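Local coordinates for protein PKS (Streptomyces albus, PDB 4OQJ) that probably acts as a ketosynthase, catalysing the carbon-carbon condensation between acyl chains bound to carrier proteins during assembly of the antibiotic oxazolomycin, at residues A307-A310 against E311-I315; V198-H201 against L202-S206. One frame throughout, in Å; residues are numbered along the deposited sequence.

Interaction 1: residues A307-A310 against E311-I315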
# COMPACT_ATOMS: atom_id res chain seq x y z
N ALA A 307 13.32 13.06 10.72
CA ALA A 307 13.71 12.68 9.36
C ALA A 307 12.55 12.77 8.38
O ALA A 307 12.71 13.25 7.26
CB ALA A 307 14.28 11.28 9.34
N VAL A 308 11.37 12.32 8.77
CA VAL A 308 10.30 12.29 7.77
C VAL A 308 9.84 13.73 7.47
O VAL A 308 9.47 14.05 6.34
CB VAL A 308 9.12 11.40 8.22
CG1 VAL A 308 8.20 12.14 9.19
CG2 VAL A 308 8.35 10.94 7.02
N VAL A 309 9.91 14.62 8.46
CA VAL A 309 9.53 16.02 8.22
C VAL A 309 10.51 16.69 7.26
O VAL A 309 10.12 17.33 6.28
CB VAL A 309 9.46 16.80 9.55
CG1 VAL A 309 9.28 18.31 9.31
CG2 VAL A 309 8.32 16.26 10.38
N ALA A 310 11.80 16.51 7.52
CA ALA A 310 12.83 17.06 6.66
C ALA A 310 12.69 16.49 5.25
O ALA A 310 12.79 17.22 4.27
CB ALA A 310 14.22 16.77 7.23
N GLU A 311 12.45 15.19 5.15
CA GLU A 311 12.35 14.50 3.86
C GLU A 311 11.19 15.04 3.04
O GLU A 311 11.29 15.23 1.84
CB GLU A 311 12.19 12.98 4.05
CG GLU A 311 12.23 12.19 2.73
CD GLU A 311 12.02 10.69 2.89
OE1 GLU A 311 12.14 10.15 4.01
OE2 GLU A 311 11.72 10.03 1.88
N ALA A 312 10.07 15.28 3.71
CA ALA A 312 8.90 15.83 3.02
C ALA A 312 9.17 17.23 2.48
O ALA A 312 8.82 17.55 1.34
CB ALA A 312 7.70 15.84 3.95
N GLN A 313 9.81 18.07 3.29
CA GLN A 313 10.12 19.43 2.86
C GLN A 313 11.10 19.42 1.68
O GLN A 313 10.95 20.21 0.74
CB GLN A 313 10.71 20.25 4.01
CG GLN A 313 9.70 20.56 5.09
CD GLN A 313 10.30 21.34 6.24
OE1 GLN A 313 11.51 21.56 6.30
NE2 GLN A 313 9.45 21.76 7.17
N GLU A 314 12.09 18.53 1.73
CA GLU A 314 13.08 18.45 0.66
C GLU A 314 12.40 18.05 -0.64
O GLU A 314 12.66 18.62 -1.69
CB GLU A 314 14.19 17.46 1.00
CG GLU A 314 15.16 17.93 2.06
CD GLU A 314 15.95 19.16 1.64
OE1 GLU A 314 16.08 19.41 0.42
OE2 GLU A 314 16.45 19.87 2.54
N ILE A 315 11.53 17.05 -0.55
CA ILE A 315 10.82 16.54 -1.72
C ILE A 315 9.91 17.62 -2.31
O ILE A 315 9.77 17.74 -3.53
CB ILE A 315 10.00 15.27 -1.33
CG1 ILE A 315 10.78 14.01 -1.70
CG2 ILE A 315 8.62 15.26 -1.97
CD1 ILE A 315 10.83 13.74 -3.19
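Val309 lays its CG1 methyl beside the amide of Gln313 one helical turn on, with Val309 CG1 4.1 Å from Gln313 NE2, and the two side chains run next to each other in the same direction. Gln313 has CG anti to its carbonyl carbon (chi1 -70°), which swings the chain back over the preceding turn and brings Gln313 CG to 3.5 Å from Val309 O. Glu314 behaves likewise, its CG resting 3.3 Å from Ala310 O before the chain bends. Beneath these side chains, four successive alpha-helical bonds, from Glu311 N to Ala307 O through Glu314 N to Ala310 O, run at 2.9 to 3.1 Å, all with N-H...O angles of at least 155°. Arg350 takes the polar ends of Gln313 and Glu314, hydrogen-bonding Gln313 OE1 and pairing in a salt bridge with Glu314 OE2, while Glu311 OE1 makes a salt bridge with Arg131 of the second subunit. Around this segment of helix 302-316, Val309 packs on Leu344, Ala347 and Phe348 of helix 336-348, Val308 on Ala286 and Asn288 of strand 280-289, and Ala312 on His444 of strand 441-448.

Interaction 2: residues V198-H201 against L202-S206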
# COMPACT_ATOMS: atom_id res chain seq x y z
N VAL A 198 -0.15 7.77 4.89
CA VAL A 198 0.50 6.76 4.05
C VAL A 198 -0.35 6.50 2.80
O VAL A 198 0.18 6.41 1.70
CB VAL A 198 0.76 5.45 4.83
CG1 VAL A 198 1.33 4.37 3.92
CG2 VAL A 198 1.72 5.71 6.00
N ALA A 199 -1.67 6.40 2.96
CA ALA A 199 -2.54 6.19 1.80
C ALA A 199 -2.40 7.38 0.85
O ALA A 199 -2.30 7.20 -0.37
CB ALA A 199 -3.98 6.01 2.23
N VAL A 200 -2.37 8.59 1.42
CA VAL A 200 -2.17 9.79 0.61
C VAL A 200 -0.82 9.70 -0.11
O VAL A 200 -0.72 10.00 -1.30
CB VAL A 200 -2.24 11.07 1.48
CG1 VAL A 200 -1.72 12.29 0.72
CG2 VAL A 200 -3.68 11.33 1.93
N HIS A 201 0.22 9.29 0.61
CA HIS A 201 1.54 9.18 -0.00
C HIS A 201 1.53 8.21 -1.18
O HIS A 201 2.05 8.52 -2.26
CB HIS A 201 2.54 8.73 1.04
CG HIS A 201 3.88 8.38 0.49
ND1 HIS A 201 4.84 9.32 0.20
CD2 HIS A 201 4.44 7.17 0.21
CE1 HIS A 201 5.93 8.72 -0.23
NE2 HIS A 201 5.72 7.41 -0.23
N LEU A 202 0.91 7.04 -1.00
CA LEU A 202 0.93 6.05 -2.08
C LEU A 202 0.05 6.49 -3.26
O LEU A 202 0.40 6.23 -4.41
CB LEU A 202 0.49 4.68 -1.57
CG LEU A 202 1.44 4.06 -0.54
CD1 LEU A 202 0.82 2.79 0.04
CD2 LEU A 202 2.81 3.77 -1.14
N ALA A 203 -1.05 7.17 -2.97
CA ALA A 203 -1.89 7.74 -4.03
C ALA A 203 -1.09 8.73 -4.88
O ALA A 203 -1.14 8.69 -6.12
CB ALA A 203 -3.09 8.41 -3.44
N CYS A 204 -0.34 9.62 -4.23
CA CYS A 204 0.50 10.55 -4.96
C CYS A 204 1.58 9.83 -5.77
O CYS A 204 1.82 10.17 -6.93
CB CYS A 204 1.15 11.55 -4.00
SG CYS A 204 -0.03 12.69 -3.22
N LEU A 205 2.22 8.82 -5.19
CA LEU A 205 3.23 8.03 -5.94
C LEU A 205 2.60 7.38 -7.18
O LEU A 205 3.15 7.41 -8.28
CB LEU A 205 3.83 6.95 -5.06
CG LEU A 205 5.32 7.07 -4.73
CD1 LEU A 205 5.64 8.42 -4.10
CD2 LEU A 205 5.71 5.93 -3.82
N SER A 206 1.42 6.80 -6.99
CA SER A 206 0.68 6.20 -8.11
C SER A 206 0.39 7.20 -9.20
O SER A 206 0.61 6.91 -10.39
CB SER A 206 -0.64 5.60 -7.63
OG SER A 206 -0.54 4.21 -7.52
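Helix 195-209 is the buried helix of the N-terminal half of the thiolase-type fold, the one that in ketosynthases follows the nucleophilic cysteine, and His201 meets both Leu202 and Leu205 in its middle. His201 projects with CG anti to the backbone N (chi1 171°), bringing its ring alongside the next turn. There His201 and Leu205 cross obliquely in an off-centre CH-pi contact: Leu205 CD1 is 4.2 Å from the centroid of the His201 ring, 29° off the normal, while Leu205 CD2 reaches His201 NE2 at 3.9 Å. On the neighbouring residue, Leu202 CD2 touches His201 CD2 at 4.0 Å. CG anti to the carbonyl carbon (chi1 -65°) puts Leu202 CG 3.5 Å from Val198 O, and from there Leu202 CD1 extends to Val198 CG1 at 4.2 Å. A similar apolar pair, Val200 CG1 to Cys204 SG at 4.3 Å, lies one turn apart on the helix. The backbone is regular beneath, as the bonds Leu202 N to Val198 O at 2.9 Å and Leu205 N to His201 O at 3.0 Å attest. Both ring nitrogens are satisfied beyond the helix: ND1 bonds to Thr285 OG1 of the same chain, and NE2 to Asp211 OD2 of the second subunit. Held at both nitrogens and packed by leucine methyls, the imidazole has its rotation fixed. The bond to Asp211 of the second subunit makes this histidine a polar tie across the dimer interface; the carboxylate would probably favour a proton on NE2.

From the N terminus, interaction 2 (198-206) comes first and interaction 1 (307-315) follows. Each lies within a single helix, so neither closes a loop, and the two stand in series without nesting or crossing. Their centres are 15 Å apart and their nearest atoms about 6 Å, with no direct touch. Strand 280-289 touches both: His201 meets Val287, and interaction 1 meets the residues on either side of it. These adjacent strand positions are consistent with helices on opposite faces of one sheet, as in the layered thiolase fold. Interaction 2 probably lies in the inner helix layer; interaction 1 joins the sheet to helix 336-348, and both reach the second subunit, interaction 1 through Glu311.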